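Local coordinates for protein 5-formaminoimidazole-4-carboxamide-1-(beta)-D-ribofuranosyl 5'-monophosphate synthetase (Methanocaldococcus jannaschii, PDB 2R7L) that catalyses the ATP- and formate-dependent formylation of AICAR to FAICAR in purine biosynthesis, without folates, as a homohexameric ATP-grasp ligase, at residues 122-125 with 126-129. Residues are numbered along the deposited sequence; the frame is centred on the assembly and turned at random.
Sequences ESER and SLEG
Glu124 and Leu127 lie side by side and point the same way at the N-terminus of helix 125-135, where Glu124 holds the N-cap position. In each, CG is anti to the carbonyl carbon and beside the backbone N (chi1 -64° and -65°). CB of Glu124 rests 3.9 Å from CD1 of Leu127. The modelled approach of the carboxylate to this methyl is too close to be trusted. Shortening Leu127 to an alanine removes CG and both methyls, and would probably take away this contact on CB of Glu124 and leave its chain freer to turn. Glu128 points its CB toward residues 122-125, and its chain is extended beyond CG. Its OE2 sits 3.2 Å from Glu122 O, a meeting of two acceptors and not a bond. Its OE1 lies close to OE2 of Glu310, a like-charged group and a predicted magnesium ligand; the helix start probably borders the metal site. The carboxylate of Glu122 forms a salt bridge with Arg314 and accepts a hydrogen bond from Ala313 N, just after strand 306-312. The side chain of Arg125 lies near that of Lys156, an ATP-binding residue. Backbone bonds close the first turn. Gly129 N donates to Arg125 O at 3.0 Å, and Glu128 N reaches Glu124 O at 3.0 Å with a nearly straight N-H...O angle of 173°.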
ATOM      1  N   GLU A 122      26.271   7.148  28.682  1.00 53.16           N
ATOM      2  CA  GLU A 122      26.036   5.769  28.253  1.00 55.86           C
ATOM      3  C   GLU A 122      27.352   5.011  28.203  1.00 50.07           C
ATOM      4  O   GLU A 122      27.375   3.787  28.131  1.00 53.28           O
ATOM      5  CB  GLU A 122      25.352   5.717  26.877  1.00 52.30           C
ATOM      6  CG  GLU A 122      26.280   6.054  25.707  1.00 53.53           C
ATOM      7  CD  GLU A 122      25.707   5.683  24.344  1.00 54.16           C
ATOM      8  OE1 GLU A 122      26.416   5.892  23.334  1.00 54.19           O
ATOM      9  OE2 GLU A 122      24.560   5.185  24.279  1.00 43.80           O
ATOM     10  N   SER A 123      28.452   5.752  28.241  1.00 54.74           N
ATOM     11  CA  SER A 123      29.775   5.158  28.131  1.00 59.24           C
ATOM     12  C   SER A 123      30.333   4.809  29.502  1.00 59.05           C
ATOM     13  O   SER A 123      31.118   3.875  29.637  1.00 57.09           O
ATOM     14  CB  SER A 123      30.729   6.122  27.429  1.00 64.90           C
ATOM     15  OG  SER A 123      30.873   7.316  28.184  1.00 66.13           O
ATOM     16  N   GLU A 124      29.925   5.567  30.515  1.00 55.39           N
ATOM     17  CA  GLU A 124      30.463   5.408  31.856  1.00 57.50           C
ATOM     18  C   GLU A 124      29.471   4.725  32.781  1.00 55.34           C
ATOM     19  O   GLU A 124      28.363   5.216  33.001  1.00 52.15           O
ATOM     20  CB  GLU A 124      30.891   6.764  32.424  1.00 63.17           C
ATOM     21  CG  GLU A 124      32.029   7.411  31.642  1.00 69.54           C
ATOM     22  CD  GLU A 124      32.221   8.877  31.980  1.00 78.00           C
ATOM     23  OE1 GLU A 124      32.987   9.560  31.261  1.00 80.61           O
ATOM     24  OE2 GLU A 124      31.606   9.348  32.961  1.00 78.79           O
ATOM     25  N   ARG A 125      29.897   3.590  33.328  1.00 58.17           N
ATOM     26  CA  ARG A 125      29.060   2.749  34.177  1.00 59.32           C
ATOM     27  C   ARG A 125      28.476   3.489  35.384  1.00 54.54           C
ATOM     28  O   ARG A 125      27.340   3.231  35.792  1.00 55.02           O
ATOM     29  CB  ARG A 125      29.866   1.529  34.634  1.00 65.80           C
ATOM     30  CG  ARG A 125      29.047   0.444  35.311  1.00 71.28           C
ATOM     31  CD  ARG A 125      29.912  -0.754  35.693  1.00 69.01           C
ATOM     32  NE  ARG A 125      30.415  -1.494  34.533  1.00 73.80           N
ATOM     33  CZ  ARG A 125      29.706  -2.380  33.833  1.00 74.58           C
ATOM     34  NH1 ARG A 125      28.442  -2.638  34.157  1.00 69.17           N
ATOM     35  NH2 ARG A 125      30.260  -3.006  32.799  1.00 71.15           N
ATOM     36  N   SER A 126      29.252   4.413  35.945  1.00 55.05           N
ATOM     37  CA  SER A 126      28.824   5.199  37.105  1.00 50.55           C
ATOM     38  C   SER A 126      27.708   6.192  36.775  1.00 48.36           C
ATOM     39  O   SER A 126      26.745   6.337  37.537  1.00 51.06           O
ATOM     40  CB  SER A 126      30.019   5.937  37.712  1.00 57.13           C
ATOM     41  OG  SER A 126      30.973   6.266  36.713  1.00 59.19           O
ATOM     42  N   LEU A 127      27.842   6.878  35.640  1.00 48.04           N
ATOM     43  CA  LEU A 127      26.807   7.808  35.171  1.00 44.52           C
ATOM     44  C   LEU A 127      25.508   7.073  34.848  1.00 43.87           C
ATOM     45  O   LEU A 127      24.416   7.487  35.257  1.00 37.51           O
ATOM     46  CB  LEU A 127      27.301   8.565  33.939  1.00 43.56           C
ATOM     47  CG  LEU A 127      28.496   9.491  34.169  1.00 40.98           C
ATOM     48  CD1 LEU A 127      28.939  10.112  32.863  1.00 41.72           C
ATOM     49  CD2 LEU A 127      28.138  10.568  35.190  1.00 36.45           C
ATOM     50  N   GLU A 128      25.644   5.967  34.126  1.00 47.20           N
ATOM     51  CA  GLU A 128      24.512   5.133  33.746  1.00 46.00           C
ATOM     52  C   GLU A 128      23.744   4.654  34.978  1.00 48.77           C
ATOM     53  O   GLU A 128      22.512   4.778  35.047  1.00 46.34           O
ATOM     54  CB  GLU A 128      25.019   3.936  32.941  1.00 50.28           C
ATOM     55  CG  GLU A 128      24.106   3.508  31.825  1.00 57.05           C
ATOM     56  CD  GLU A 128      24.641   2.308  31.073  1.00 61.21           C
ATOM     57  OE1 GLU A 128      24.548   1.181  31.606  1.00 67.37           O
ATOM     58  OE2 GLU A 128      25.145   2.488  29.946  1.00 65.27           O
ATOM     59  N   GLY A 129      24.477   4.115  35.955  1.00 47.22           N
ATOM     60  CA  GLY A 129      23.866   3.622  37.186  1.00 35.59           C
ATOM     61  C   GLY A 129      23.246   4.743  37.993  1.00 38.75           C
ATOM     62  O   GLY A 129      22.188   4.576  38.604  1.00 42.66           O
TER